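Local coordinates for protein peptidoglycan glycosyltransferase (Eggerthella lenta, PDB 4MNR) that belongs to the penicillin-binding proteins and carries a domain related in fold to the serine beta-lactamases, at residues D204-S209 and Y228-L233; A218-F223 and S241-G246; L379-N384 and A398-T403. One frame throughout, in Å; residues are numbered along the deposited sequence. Where two conformers were deposited one is given.

In the fold
Going from the N terminus, segment 204-209 comes first, and interaction 1 pairs it with 228-233, closing an 18-residue loop. That loop contains the hairpin of strands 212-215 and 218-221, whose end departs to meet 241-246 in interaction 2, so the two contacts cross along the chain. They also touch in space: the S209 hydroxyl is probably hydrogen-bonded to S241 and N222. Together they bind the small strands to the start of helix 242-263. Interaction 3 follows in series, closing a 13-residue loop between helix 368-384 and the edge strand of the five-stranded sheet. Its centre lies about 18 Å from that of interaction 2, which it meets where F223 packs on T403.

Interaction 1 (D204-S209 and Y228-L233)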
# COMPACT_ATOMS: atom_id res chain seq x y z
N ASP A 204 21.13 11.33 14.48
CA ASP A 204 22.41 12.03 14.37
C ASP A 204 23.62 11.11 14.19
O ASP A 204 24.75 11.59 14.07
CB ASP A 204 22.62 12.93 15.60
CG ASP A 204 22.45 12.17 16.92
OD1 ASP A 204 23.01 12.62 17.95
OD2 ASP A 204 21.75 11.13 16.94
N THR A 205 23.39 9.80 14.17
CA THR A 205 24.50 8.85 14.04
C THR A 205 25.09 8.93 12.64
O THR A 205 24.35 8.94 11.68
CB THR A 205 24.03 7.41 14.33
OG1 THR A 205 23.57 7.34 15.69
CG2 THR A 205 25.18 6.41 14.16
N VAL A 206 26.42 9.00 12.55
CA VAL A 206 27.07 9.20 11.25
C VAL A 206 27.52 7.89 10.63
O VAL A 206 28.12 7.05 11.31
CB VAL A 206 28.27 10.17 11.36
CG1 VAL A 206 29.06 10.21 10.05
CG2 VAL A 206 27.79 11.56 11.73
N PHE A 207 27.22 7.71 9.35
CA PHE A 207 27.62 6.52 8.60
C PHE A 207 28.33 6.92 7.31
O PHE A 207 28.00 7.94 6.71
CB PHE A 207 26.39 5.73 8.16
CG PHE A 207 25.68 5.01 9.26
CD1 PHE A 207 24.76 5.67 10.05
CD2 PHE A 207 25.90 3.66 9.47
CE1 PHE A 207 24.09 5.01 11.06
CE2 PHE A 207 25.24 2.98 10.48
CZ PHE A 207 24.33 3.66 11.27
N SER A 208 29.27 6.10 6.86
CA SER A 208 29.87 6.33 5.56
C SER A 208 28.85 5.96 4.47
O SER A 208 28.15 4.96 4.59
CB SER A 208 31.15 5.51 5.40
OG SER A 208 31.81 5.82 4.18
N SER A 209 28.78 6.77 3.41
CA SER A 209 27.83 6.52 2.33
C SER A 209 28.52 6.44 0.95
O SER A 209 28.28 7.28 0.07
CB SER A 209 26.72 7.59 2.34
OG SER A 209 25.72 7.32 1.37
N TYR A 228 28.06 9.83 -1.38
CA TYR A 228 27.58 10.97 -0.60
C TYR A 228 28.50 11.32 0.56
O TYR A 228 28.20 12.23 1.34
CB TYR A 228 26.17 10.71 -0.05
CG TYR A 228 25.11 10.63 -1.12
CD1 TYR A 228 24.91 11.67 -2.01
CD2 TYR A 228 24.31 9.50 -1.23
CE1 TYR A 228 23.94 11.59 -3.00
CE2 TYR A 228 23.33 9.41 -2.21
CZ TYR A 228 23.15 10.46 -3.09
OH TYR A 228 22.18 10.37 -4.06
N GLY A 229 29.62 10.62 0.69
CA GLY A 229 30.51 10.87 1.81
C GLY A 229 29.85 10.46 3.11
O GLY A 229 29.11 9.49 3.16
N SER A 230 30.10 11.20 4.17
CA SER A 230 29.57 10.81 5.47
C SER A 230 28.22 11.47 5.69
O SER A 230 28.07 12.68 5.48
CB SER A 230 30.54 11.17 6.59
OG SER A 230 30.76 12.56 6.63
N LEU A 231 27.23 10.68 6.09
CA LEU A 231 25.89 11.20 6.31
C LEU A 231 25.38 10.84 7.70
O LEU A 231 25.65 9.76 8.19
CB LEU A 231 24.93 10.59 5.29
CG LEU A 231 25.18 10.85 3.81
CD1 LEU A 231 24.14 10.10 3.00
CD2 LEU A 231 25.12 12.35 3.50
N THR A 232 24.60 11.73 8.32
CA THR A 232 23.86 11.31 9.49
C THR A 232 22.76 10.37 9.01
O THR A 232 22.42 10.36 7.82
CB THR A 232 23.17 12.47 10.23
OG1 THR A 232 22.18 13.05 9.38
CG2 THR A 232 24.19 13.53 10.67
N LEU A 233 22.21 9.59 9.93
CA LEU A 233 21.15 8.67 9.57
C LEU A 233 19.93 9.41 9.01
O LEU A 233 19.28 8.93 8.07
CB LEU A 233 20.78 7.77 10.75
CG LEU A 233 19.70 6.71 10.54
CD1 LEU A 233 20.04 5.83 9.36
CD2 LEU A 233 19.55 5.88 11.82
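F207 and L231 exchange both of their backbone bonds: F207 N gives to L231 O at 2.8 Å, and L231 N returns one to F207 O at 2.9 Å, both nearly straight at 173° and 170°. On one side of this pair S209 N gives a bent bond to G229 O, and Y228 N donates to S209 O at 2.9 Å. On the other, L233 N makes a weak bond to T205 O, which the CA of T232 also approaches. Outward-facing backbone atoms find partners too: S208 O accepts from Q247 NE2, and G229 N donates to N227 OD1. The result is a short antiparallel ribbon of strands 206-209 and 231-232. T232 then serves as N-cap of helix 233-239, a place threonine suits because its OG1 caps a backbone N-H of that helix, while Q235 OE1 takes the N-H of T232. G229 adopts a positive phi of 67°, easy for glycine. With OG anti to its backbone N, S209 sets its hydroxyl at the edge of the Y228 ring, 3.7 Å from Y228 CD2, and against L231 CD1; the buried hydroxyl is satisfied by S241 and N222. T205 OG1 is bonded to G202 N, and the T205 side chain lies about 4 Å from a magnesium ion.

Interaction 2 (A218-F223 and S241-G246)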
# COMPACT_ATOMS: atom_id res chain seq x y z
N ALA A 218 29.44 -9.64 -1.53
CA ALA A 218 28.92 -9.09 -2.76
C ALA A 218 28.66 -7.60 -2.50
O ALA A 218 28.95 -7.10 -1.42
CB ALA A 218 27.66 -9.80 -3.19
N THR A 219 28.11 -6.91 -3.48
CA THR A 219 28.06 -5.44 -3.47
C THR A 219 26.70 -4.87 -3.03
O THR A 219 25.65 -5.38 -3.40
CB THR A 219 28.40 -4.92 -4.88
OG1 THR A 219 29.72 -5.35 -5.24
CG2 THR A 219 28.34 -3.42 -4.94
N VAL A 220 26.74 -3.80 -2.24
CA VAL A 220 25.57 -2.97 -1.99
C VAL A 220 25.92 -1.62 -2.61
O VAL A 220 27.03 -1.12 -2.41
CB VAL A 220 25.28 -2.79 -0.49
CG1 VAL A 220 24.09 -1.85 -0.27
CG2 VAL A 220 25.02 -4.13 0.16
N SER A 221 25.00 -1.04 -3.36
CA SER A 221 25.30 0.21 -4.06
C SER A 221 24.20 1.24 -3.86
O SER A 221 23.01 0.89 -3.83
CB SER A 221 25.50 -0.03 -5.56
OG SER A 221 26.60 -0.87 -5.83
N ASN A 222 24.59 2.50 -3.72
CA ASN A 222 23.64 3.60 -3.73
C ASN A 222 23.04 3.69 -5.12
O ASN A 222 23.63 3.21 -6.10
CB ASN A 222 24.32 4.92 -3.39
CG ASN A 222 24.48 5.14 -1.90
OD1 ASN A 222 23.83 4.48 -1.09
ND2 ASN A 222 25.35 6.06 -1.52
N PHE A 223 21.86 4.30 -5.21
CA PHE A 223 21.25 4.54 -6.51
C PHE A 223 22.20 5.38 -7.36
O PHE A 223 22.77 6.36 -6.87
CB PHE A 223 19.89 5.23 -6.36
CG PHE A 223 18.90 4.42 -5.56
CD1 PHE A 223 18.56 3.14 -5.96
CD2 PHE A 223 18.30 4.95 -4.43
CE1 PHE A 223 17.64 2.40 -5.22
CE2 PHE A 223 17.39 4.22 -3.70
CZ PHE A 223 17.05 2.94 -4.10
N SER A 241 20.04 6.58 0.99
CA SER A 241 21.29 5.85 0.75
C SER A 241 21.20 4.35 1.09
O SER A 241 20.95 3.98 2.25
CB SER A 241 22.43 6.48 1.56
OG SER A 241 23.57 5.62 1.53
N ASN A 242 21.40 3.51 0.09
CA ASN A 242 21.38 2.06 0.32
C ASN A 242 22.60 1.61 1.12
O ASN A 242 22.52 0.69 1.93
CB ASN A 242 21.36 1.30 -1.01
CG ASN A 242 20.07 1.52 -1.81
OD1 ASN A 242 18.99 1.68 -1.24
ND2 ASN A 242 20.19 1.51 -3.14
N THR A 243 23.75 2.24 0.87
CA THR A 243 24.95 1.79 1.58
C THR A 243 24.91 2.12 3.08
O THR A 243 25.44 1.37 3.89
CB THR A 243 26.26 2.26 0.94
OG1 THR A 243 26.28 3.69 0.86
CG2 THR A 243 26.42 1.65 -0.47
N VAL A 244 24.25 3.22 3.44
CA VAL A 244 24.07 3.49 4.86
C VAL A 244 23.07 2.50 5.46
O VAL A 244 23.31 1.92 6.51
CB VAL A 244 23.56 4.91 5.10
CG1 VAL A 244 23.09 5.08 6.55
CG2 VAL A 244 24.65 5.92 4.76
N PHE A 245 21.94 2.31 4.80
CA PHE A 245 20.94 1.40 5.36
C PHE A 245 21.42 -0.06 5.40
O PHE A 245 21.06 -0.80 6.32
CB PHE A 245 19.56 1.59 4.69
CG PHE A 245 18.79 2.71 5.30
CD1 PHE A 245 19.05 4.02 4.93
CD2 PHE A 245 17.87 2.46 6.31
CE1 PHE A 245 18.36 5.06 5.54
CE2 PHE A 245 17.17 3.51 6.92
CZ PHE A 245 17.42 4.81 6.53
N GLY A 246 22.27 -0.44 4.45
CA GLY A 246 22.86 -1.76 4.47
C GLY A 246 23.70 -1.96 5.71
O GLY A 246 23.59 -2.98 6.40
O HOH W 1 20.90 4.99 -2.71
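The SxN signature of penicillin-binding proteins, here S240, S241 and N242, opens helix 242-263, and N222 grips it from just past the end of strand 218-221. N222 OD1 accepts from S241 OG at 2.9 Å and from T243 N at 3.0 Å, the latter straight at 179°. An asparagine suits this place: its carbonyl takes up bonds from the first turn of the helix while its ND2 donates to A226 O and S209 OG. S241 is the N-cap. Its OG, anti to the backbone N, also accepts from V244 N at 3.1 Å and is bonded to S209. N242 ND2 in turn gives a 3.0 Å bond to S221 O, which lies in the plane of the N242 amide, while N242 OD1 receives K188 NZ, a residue of the SxxK signature; both ends of the amide are thus held and its rotation fixed. Less certainly, since F223 has two modelled conformers, N242 ND2 sits over one ring face, offset toward the rim and 3.4 Å from F223 CE1. Water 1 bridges F223 N and N242 N. On the side of V220, T243 CG2 lies 3.4 Å from V220 O, and V220 CG1 packs on N242 O near side-chain-less G246. Strand 212-215 pairs with 218-221, W296 of helix 291-298 covers V220 and N242, and helix 233-239 packs against V244 and F245.

Interaction 3 (L379-N384 and A398-T403); sequences LGVVQN and AGKTGT
V381 seats its branched end on the carbonyl oxygen of G399: V381 CB lies 3.2 Å from G399 O and V381 CG1 3.3 Å. With CG1 anti to the backbone N (chi1 170°) and CG2 anti to the carbonyl carbon, both methyls face the oxygen. V382 has the same rotamer, and its CG2 comes down 3.7 Å from G399 N. Beta-branched valines fit here because they offer short, stiff apolar surface, and G399, with no side chain and a fully extended backbone, lets them come down on its N and O. A398 CB fills the near end, 3.5 Å from L379 N, where a small methyl suits the close approach. K400, T401 and G402 form the KTG signature of the family. The K400 side chain starts out on the side away from the helix: its CG is anti to the backbone N, then chi2 of 68° bends CD round, and NZ finishes 2.8 Å from T401 O and bonded to S240 OG. T401 N, buried here, has no partner in the model, whereas T401 OG1 is bonded to T386. The axes of 379-384 and 398-403 cross at 78°, the end of helix 368-384 lying against the edge of strand 398-406, where L378 is backbone-bonded to G399; helix 233-239 touches V381, and helix 188-197 meets K400.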
# COMPACT_ATOMS: atom_id res chain seq x y z
N LEU A 379 9.52 14.30 7.20
CA LEU A 379 9.24 15.66 6.79
C LEU A 379 10.47 16.18 6.06
O LEU A 379 10.37 16.87 5.05
CB LEU A 379 8.91 16.54 8.01
CG LEU A 379 8.59 18.00 7.74
CD1 LEU A 379 7.50 18.14 6.67
CD2 LEU A 379 8.15 18.67 9.03
N GLY A 380 11.65 15.80 6.56
CA GLY A 380 12.90 16.18 5.94
C GLY A 380 13.09 15.63 4.54
O GLY A 380 13.72 16.27 3.70
N VAL A 381 12.56 14.43 4.29
CA VAL A 381 12.64 13.83 2.97
C VAL A 381 11.97 14.74 1.96
O VAL A 381 12.49 14.98 0.86
CB VAL A 381 11.96 12.45 2.95
CG1 VAL A 381 11.83 11.95 1.52
CG2 VAL A 381 12.77 11.46 3.80
N VAL A 382 10.82 15.28 2.34
CA VAL A 382 10.04 16.11 1.44
C VAL A 382 10.58 17.55 1.36
O VAL A 382 10.58 18.17 0.29
CB VAL A 382 8.55 16.08 1.83
CG1 VAL A 382 7.75 17.08 0.99
CG2 VAL A 382 8.01 14.67 1.65
N GLN A 383 11.08 18.06 2.48
CA GLN A 383 11.63 19.41 2.49
C GLN A 383 13.01 19.54 1.85
O GLN A 383 13.30 20.53 1.16
CB GLN A 383 11.66 19.96 3.92
CG GLN A 383 10.29 20.14 4.53
CD GLN A 383 10.35 20.76 5.91
OE1 GLN A 383 11.34 20.62 6.63
NE2 GLN A 383 9.29 21.47 6.29
N ASN A 384 13.86 18.53 2.06
CA ASN A 384 15.27 18.64 1.71
C ASN A 384 15.84 17.47 0.92
O ASN A 384 17.00 17.50 0.51
CB ASN A 384 16.10 18.84 2.97
CG ASN A 384 15.70 20.09 3.74
OD1 ASN A 384 15.58 21.17 3.16
ND2 ASN A 384 15.48 19.95 5.03
N ALA A 398 4.86 14.74 4.77
CA ALA A 398 6.00 13.90 5.12
C ALA A 398 5.88 12.56 4.42
O ALA A 398 4.78 12.02 4.28
CB ALA A 398 6.08 13.69 6.61
N GLY A 399 7.00 12.00 3.98
CA GLY A 399 6.90 10.71 3.34
C GLY A 399 8.24 10.14 2.99
O GLY A 399 9.28 10.73 3.27
N LYS A 400 8.23 8.97 2.36
CA LYS A 400 9.45 8.31 1.92
C LYS A 400 9.27 7.90 0.48
O LYS A 400 8.29 7.26 0.12
CB LYS A 400 9.73 7.07 2.78
CG LYS A 400 11.01 6.35 2.41
CD LYS A 400 12.25 7.19 2.74
CE LYS A 400 13.54 6.61 2.16
NZ LYS A 400 13.63 6.73 0.67
N THR A 401 10.23 8.27 -0.36
CA THR A 401 10.26 7.81 -1.74
C THR A 401 10.82 6.41 -1.83
O THR A 401 11.53 5.92 -0.93
CB THR A 401 11.14 8.70 -2.61
OG1 THR A 401 12.49 8.62 -2.14
CG2 THR A 401 10.66 10.13 -2.56
N GLY A 402 10.53 5.74 -2.93
CA GLY A 402 11.06 4.43 -3.15
C GLY A 402 11.39 4.18 -4.59
O GLY A 402 10.69 4.61 -5.51
N THR A 403 12.50 3.48 -4.78
CA THR A 403 12.82 2.92 -6.05
C THR A 403 13.02 1.44 -5.72
O THR A 403 13.67 1.09 -4.73
CB THR A 403 14.07 3.59 -6.62
OG1 THR A 403 13.73 4.93 -7.02
CG2 THR A 403 14.60 2.84 -7.80